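Local coordinates for protein spherulin-4 (Aspergillus clavatus, PDB 5C5G) that binds N-acetyl-D-galactosamine and, as a (beta/alpha)-barrel glycoside hydrolase, probably acts in the biosynthesis of the fungal polysaccharide galactosaminogalactan, at residues A173-F178 and S204-V209; A155-R160 and T168-A173. One frame throughout, in Å; residues are numbered along the deposited sequence.

Contacts 1 and 2 share A173 yet pack by different chemistry, a worked example of how loops that follow barrel strands adapt to their place in the fold. Contact 2 is buried: the loop after strand 148-152 lies on strand 167-172 through aliphatic side chains and backbone, beside a glutamate of the sugar-binding site. Contact 1 lies at the surface, where the start of helix 175-180 meets the loop after strand 198-203 through a tyrosine ring and a water bridge. Neither contact has a direct hydrogen bond between its two segments. Strand and helix follow each other in the chain, and F178 of contact 1 packs edge-to-face with F171 of contact 2.

Contact 1 (A173-F178 and S204-V209); sequences ATYATF and SVPTSV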
loop_
_atom_site.group_PDB
_atom_site.type_symbol
_atom_site.label_atom_id
_atom_site.label_comp_id
_atom_site.label_asym_id
_atom_site.label_seq_id
_atom_site.Cartn_x
_atom_site.Cartn_y
_atom_site.Cartn_z
ATOM N N ALA A 173 0.565 3.745 -12.155
ATOM C CA ALA A 173 0.833 3.677 -13.577
ATOM C C ALA A 173 2.303 3.871 -13.835
ATOM O O ALA A 173 3.103 4.018 -12.918
ATOM C CB ALA A 173 0.011 4.731 -14.313
ATOM N N THR A 174 2.675 3.869 -15.106
ATOM C CA THR A 174 4.063 4.054 -15.473
ATOM C C THR A 174 4.516 5.498 -15.261
ATOM O O THR A 174 3.732 6.440 -15.247
ATOM C CB THR A 174 4.306 3.741 -16.962
ATOM O OG1 THR A 174 3.566 4.680 -17.742
ATOM C CG2 THR A 174 3.897 2.318 -17.310
ATOM N N TYR A 175 5.822 5.649 -15.172
ATOM C CA TYR A 175 6.438 6.962 -15.172
ATOM C C TYR A 175 6.045 7.765 -16.418
ATOM O O TYR A 175 5.799 8.976 -16.335
ATOM C CB TYR A 175 7.954 6.794 -15.089
ATOM C CG TYR A 175 8.718 8.088 -15.140
ATOM C CD1 TYR A 175 8.875 8.867 -14.011
ATOM C CD2 TYR A 175 9.294 8.536 -16.321
ATOM C CE1 TYR A 175 9.572 10.055 -14.052
ATOM C CE2 TYR A 175 10.004 9.720 -16.371
ATOM C CZ TYR A 175 10.129 10.478 -15.235
ATOM O OH TYR A 175 10.837 11.650 -15.317
ATOM N N ALA A 176 5.997 7.108 -17.575
ATOM C CA ALA A 176 5.592 7.798 -18.805
ATOM C C ALA A 176 4.205 8.419 -18.649
ATOM O O ALA A 176 3.981 9.570 -19.027
ATOM C CB ALA A 176 5.631 6.861 -19.990
ATOM N N THR A 177 3.278 7.677 -18.062
ATOM C CA THR A 177 1.944 8.201 -17.835
ATOM C C THR A 177 1.949 9.345 -16.823
ATOM O O THR A 177 1.253 10.349 -17.008
ATOM C CB THR A 177 1.028 7.076 -17.372
ATOM O OG1 THR A 177 0.873 6.169 -18.462
ATOM C CG2 THR A 177 -0.336 7.592 -16.958
ATOM N N PHE A 178 2.749 9.209 -15.771
ATOM C CA PHE A 178 2.898 10.267 -14.779
ATOM C C PHE A 178 3.307 11.570 -15.468
ATOM O O PHE A 178 2.717 12.631 -15.231
ATOM C CB PHE A 178 3.926 9.809 -13.734
ATOM C CG PHE A 178 4.158 10.770 -12.608
ATOM C CD1 PHE A 178 3.222 10.942 -11.607
ATOM C CD2 PHE A 178 5.343 11.471 -12.530
ATOM C CE1 PHE A 178 3.459 11.821 -10.559
ATOM C CE2 PHE A 178 5.577 12.361 -11.484
ATOM C CZ PHE A 178 4.638 12.507 -10.496
ATOM N N SER A 204 7.928 1.344 -13.704
ATOM C CA SER A 204 8.467 1.489 -15.051
ATOM C C SER A 204 9.240 2.791 -15.197
ATOM O O SER A 204 9.291 3.380 -16.286
ATOM C CB SER A 204 7.342 1.395 -16.092
ATOM O OG SER A 204 6.535 0.240 -15.841
ATOM N N VAL A 205 9.884 3.231 -14.129
ATOM C CA VAL A 205 10.737 4.415 -14.230
ATOM C C VAL A 205 11.998 4.057 -15.028
ATOM O O VAL A 205 12.660 3.063 -14.728
ATOM C CB VAL A 205 11.133 4.917 -12.847
ATOM C CG1 VAL A 205 11.989 6.164 -12.962
ATOM C CG2 VAL A 205 9.897 5.224 -12.018
ATOM N N PRO A 206 12.333 4.847 -16.069
ATOM C CA PRO A 206 13.551 4.565 -16.831
ATOM C C PRO A 206 14.772 4.596 -15.928
ATOM O O PRO A 206 14.841 5.395 -14.998
ATOM C CB PRO A 206 13.625 5.725 -17.830
ATOM C CG PRO A 206 12.244 6.235 -17.943
ATOM C CD PRO A 206 11.593 5.997 -16.614
ATOM N N THR A 207 15.754 3.747 -16.209
ATOM C CA THR A 207 16.904 3.661 -15.317
ATOM C C THR A 207 17.710 4.957 -15.311
ATOM O O THR A 207 18.451 5.208 -14.366
ATOM C CB THR A 207 17.810 2.478 -15.654
ATOM O OG1 THR A 207 18.156 2.543 -17.033
ATOM C CG2 THR A 207 17.101 1.158 -15.372
ATOM N N SER A 208 17.543 5.794 -16.336
ATOM C CA SER A 208 18.231 7.080 -16.397
ATOM C C SER A 208 17.707 8.085 -15.368
ATOM O O SER A 208 18.356 9.098 -15.098
ATOM C CB SER A 208 18.119 7.657 -17.808
ATOM O OG SER A 208 16.765 7.713 -18.224
ATOM N N VAL A 209 16.540 7.819 -14.803
ATOM C CA VAL A 209 16.057 8.615 -13.688
ATOM C C VAL A 209 16.742 8.080 -12.436
ATOM O O VAL A 209 16.204 7.249 -11.706
ATOM C CB VAL A 209 14.532 8.570 -13.566
ATOM C CG1 VAL A 209 14.072 9.478 -12.423
ATOM C CG2 VAL A 209 13.890 8.985 -14.875
HETATM O O HOH W 1 7.581 4.591 -18.086
#
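T174 and Y175 form the side of the helix start that faces S204-V209, and each meets it differently. T174 stands at the N-cap of helix 175-180. With OG1 between the backbone N and the carbonyl carbon (chi1 64°), the hydroxyl accepts from T177 N at 3.0 Å with an N-H...O angle of 160°. The methyl CG2, beside the backbone N, is left to meet S204, lying 3.7 Å from S204 OG and also touching S204 CB. The threonine thus divides its work, polar branch to the helix and apolar branch to the loop.

Y175 carries most of the packing. Its CG is anti to the backbone N (chi1 178°), beside the carbonyl carbon, and the ring beyond it lies against V205, P206 and V209. CB is 4.0 Å from V205 CG2, while V205 CG1 sits over one ring face. The P206 side chain crosses that of the tyrosine at about a right angle, its CD coming within 3.4 Å of Y175 CD2. Farther out, V209 CG2 reaches Y175 CZ at 4.1 Å. L217 of helix 212-224 also touches the tyrosine, tying the packing to the next helix of the barrel.

At A176 the link becomes polar: its backbone N donates to a water at 3.0 Å, and that water donates to S204 O at 2.8 Å. F178 packs on L217 and V221, and its N closes the first helical turn onto T174 O.

The direct contacts are thus mainly apolar, while backbone hydrogen bonds of A173 and Y175 to H203 secure the adjoining chain. A176 N, a first-turn amide without a helical carbonyl one turn earlier to bond, is satisfied by the water, which passes the link on to a loop carbonyl.

Contact 2 (A155-R160 and T168-A173); sequences AIPDSR and TVVFEA
T168 and P157 meet tip to tip, T168 CG2 standing 4.1 Å from P157 CG. The methyl is anti to the threonine's backbone N, and the same side chain also touches H151 and P153. V169 contributes little to the loop; its side chain packs on C199 and V201 of the neighbouring strand.

V170 is the centre of the contact. Its CG1, beside the backbone N (chi1 -63°), meets P157 CD at 3.8 Å, the two side chains crossing at about a right angle, while CB lies 4.2 Å from I156 CG1. The backbones also come close: V170 O is 3.2 Å from A155 C, and V170 CA offers a CH...O contact to A155 O at 3.5 Å, with 150° at the hydrogen.

F171 directs its CB away from the loop, and its ring packs on I202. E172 OE1 is hydrogen-bonded to N152 ND2 and OE2 to Y238 OH, which together limit the turning of the carboxylate. In the loop, D158 OD1 accepts R160 N, an Asx turn, and R160 NE from opposite faces of the carboxylate plane; R160 NH1 reaches OD2 from above it, completing a side-on salt bridge.

Strands 148-152 and 167-172 are successive parallel strands of a closed eight-stranded barrel, joined here without an assigned helix. E172 belongs to the N-acetyl-D-galactosamine site, toward the C-terminal strand ends, as is usual for (beta/alpha) barrels.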
loop_
_atom_site.group_PDB
_atom_site.type_symbol
_atom_site.label_atom_id
_atom_site.label_comp_id
_atom_site.label_asym_id
_atom_site.label_seq_id
_atom_site.Cartn_x
_atom_site.Cartn_y
_atom_site.Cartn_z
ATOM N N ALA A 155 -6.423 5.225 -9.830
ATOM C CA ALA A 155 -6.743 6.414 -10.602
ATOM C C ALA A 155 -7.510 7.316 -9.650
ATOM O O ALA A 155 -7.794 6.918 -8.517
ATOM C CB ALA A 155 -7.587 6.061 -11.822
ATOM N N ILE A 156 -7.833 8.531 -10.066
ATOM C CA ILE A 156 -8.461 9.456 -9.145
ATOM C C ILE A 156 -9.951 9.157 -8.996
ATOM O O ILE A 156 -10.682 9.214 -9.979
ATOM C CB ILE A 156 -8.275 10.909 -9.617
ATOM C CG1 ILE A 156 -6.783 11.281 -9.630
ATOM C CG2 ILE A 156 -9.023 11.857 -8.670
ATOM C CD1 ILE A 156 -6.494 12.554 -10.399
ATOM N N PRO A 157 -10.426 8.848 -7.784
ATOM C CA PRO A 157 -11.854 8.610 -7.600
ATOM C C PRO A 157 -12.561 9.902 -7.277
ATOM O O PRO A 157 -11.891 10.900 -7.001
ATOM C CB PRO A 157 -11.871 7.714 -6.365
ATOM C CG PRO A 157 -10.779 8.284 -5.534
ATOM C CD PRO A 157 -9.695 8.686 -6.511
ATOM N N ASP A 158 -13.887 9.891 -7.264
ATOM C CA ASP A 158 -14.615 11.054 -6.764
ATOM C C ASP A 158 -14.132 11.343 -5.334
ATOM O O ASP A 158 -13.903 10.427 -4.526
ATOM C CB ASP A 158 -16.114 10.797 -6.804
ATOM C CG ASP A 158 -16.921 11.988 -6.321
ATOM O OD1 ASP A 158 -17.055 12.153 -5.100
ATOM O OD2 ASP A 158 -17.436 12.764 -7.155
ATOM N N SER A 159 -13.984 12.619 -5.024
ATOM C CA SER A 159 -13.361 13.015 -3.778
ATOM C C SER A 159 -14.161 12.572 -2.565
ATOM O O SER A 159 -13.583 12.447 -1.493
ATOM C CB SER A 159 -13.152 14.530 -3.738
ATOM O OG SER A 159 -14.382 15.222 -3.803
ATOM N N ARG A 160 -15.456 12.324 -2.718
ATOM C CA ARG A 160 -16.272 11.892 -1.590
ATOM C C ARG A 160 -15.843 10.542 -1.050
ATOM O O ARG A 160 -16.170 10.197 0.099
ATOM C CB ARG A 160 -17.750 11.877 -1.971
ATOM C CG ARG A 160 -18.344 13.266 -2.064
ATOM C CD ARG A 160 -19.686 13.257 -2.766
ATOM N NE ARG A 160 -19.509 13.157 -4.208
ATOM C CZ ARG A 160 -20.488 13.327 -5.092
ATOM N NH1 ARG A 160 -20.217 13.224 -6.381
ATOM N NH2 ARG A 160 -21.725 13.619 -4.694
ATOM N N THR A 168 -5.692 6.578 -0.128
ATOM C CA THR A 168 -6.201 6.097 -1.393
ATOM C C THR A 168 -5.110 6.221 -2.434
ATOM O O THR A 168 -4.516 7.286 -2.594
ATOM C CB THR A 168 -7.427 6.924 -1.847
ATOM O OG1 THR A 168 -8.495 6.753 -0.912
ATOM C CG2 THR A 168 -7.928 6.486 -3.189
ATOM N N VAL A 169 -4.866 5.131 -3.152
ATOM C CA VAL A 169 -3.930 5.117 -4.272
ATOM C C VAL A 169 -4.597 5.754 -5.473
ATOM O O VAL A 169 -5.394 5.140 -6.163
ATOM C CB VAL A 169 -3.476 3.685 -4.602
ATOM C CG1 VAL A 169 -2.395 3.729 -5.662
ATOM C CG2 VAL A 169 -2.971 2.949 -3.351
ATOM N N VAL A 170 -4.263 7.017 -5.715
ATOM C CA VAL A 170 -4.898 7.793 -6.775
ATOM C C VAL A 170 -4.094 7.828 -8.056
ATOM O O VAL A 170 -4.585 8.355 -9.055
ATOM C CB VAL A 170 -5.220 9.239 -6.337
ATOM C CG1 VAL A 170 -6.229 9.245 -5.188
ATOM C CG2 VAL A 170 -3.962 10.030 -5.976
ATOM N N PHE A 171 -2.890 7.261 -8.042
ATOM C CA PHE A 171 -2.074 7.133 -9.232
ATOM C C PHE A 171 -1.382 5.786 -9.131
ATOM O O PHE A 171 -0.730 5.506 -8.122
ATOM C CB PHE A 171 -1.042 8.266 -9.348
ATOM C CG PHE A 171 -0.268 8.187 -10.623
ATOM C CD1 PHE A 171 0.865 7.402 -10.703
ATOM C CD2 PHE A 171 -0.728 8.821 -11.770
ATOM C CE1 PHE A 171 1.539 7.267 -11.900
ATOM C CE2 PHE A 171 -0.043 8.708 -12.962
ATOM C CZ PHE A 171 1.076 7.934 -13.028
ATOM N N GLU A 172 -1.539 4.951 -10.155
ATOM C CA GLU A 172 -0.894 3.648 -10.215
ATOM C C GLU A 172 -0.611 3.366 -11.684
ATOM O O GLU A 172 -1.462 2.817 -12.387
ATOM C CB GLU A 172 -1.768 2.538 -9.601
ATOM C CG GLU A 172 -1.022 1.202 -9.525
ATOM C CD GLU A 172 -1.881 -0.033 -9.518
ATOM O OE1 GLU A 172 -3.095 0.051 -9.273
ATOM O OE2 GLU A 172 -1.308 -1.120 -9.783
ATOM N N ALA A 173 0.565 3.745 -12.155
ATOM C CA ALA A 173 0.833 3.677 -13.577
ATOM C C ALA A 173 2.303 3.871 -13.835
ATOM O O ALA A 173 3.103 4.018 -12.918
ATOM C CB ALA A 173 0.011 4.731 -14.313
#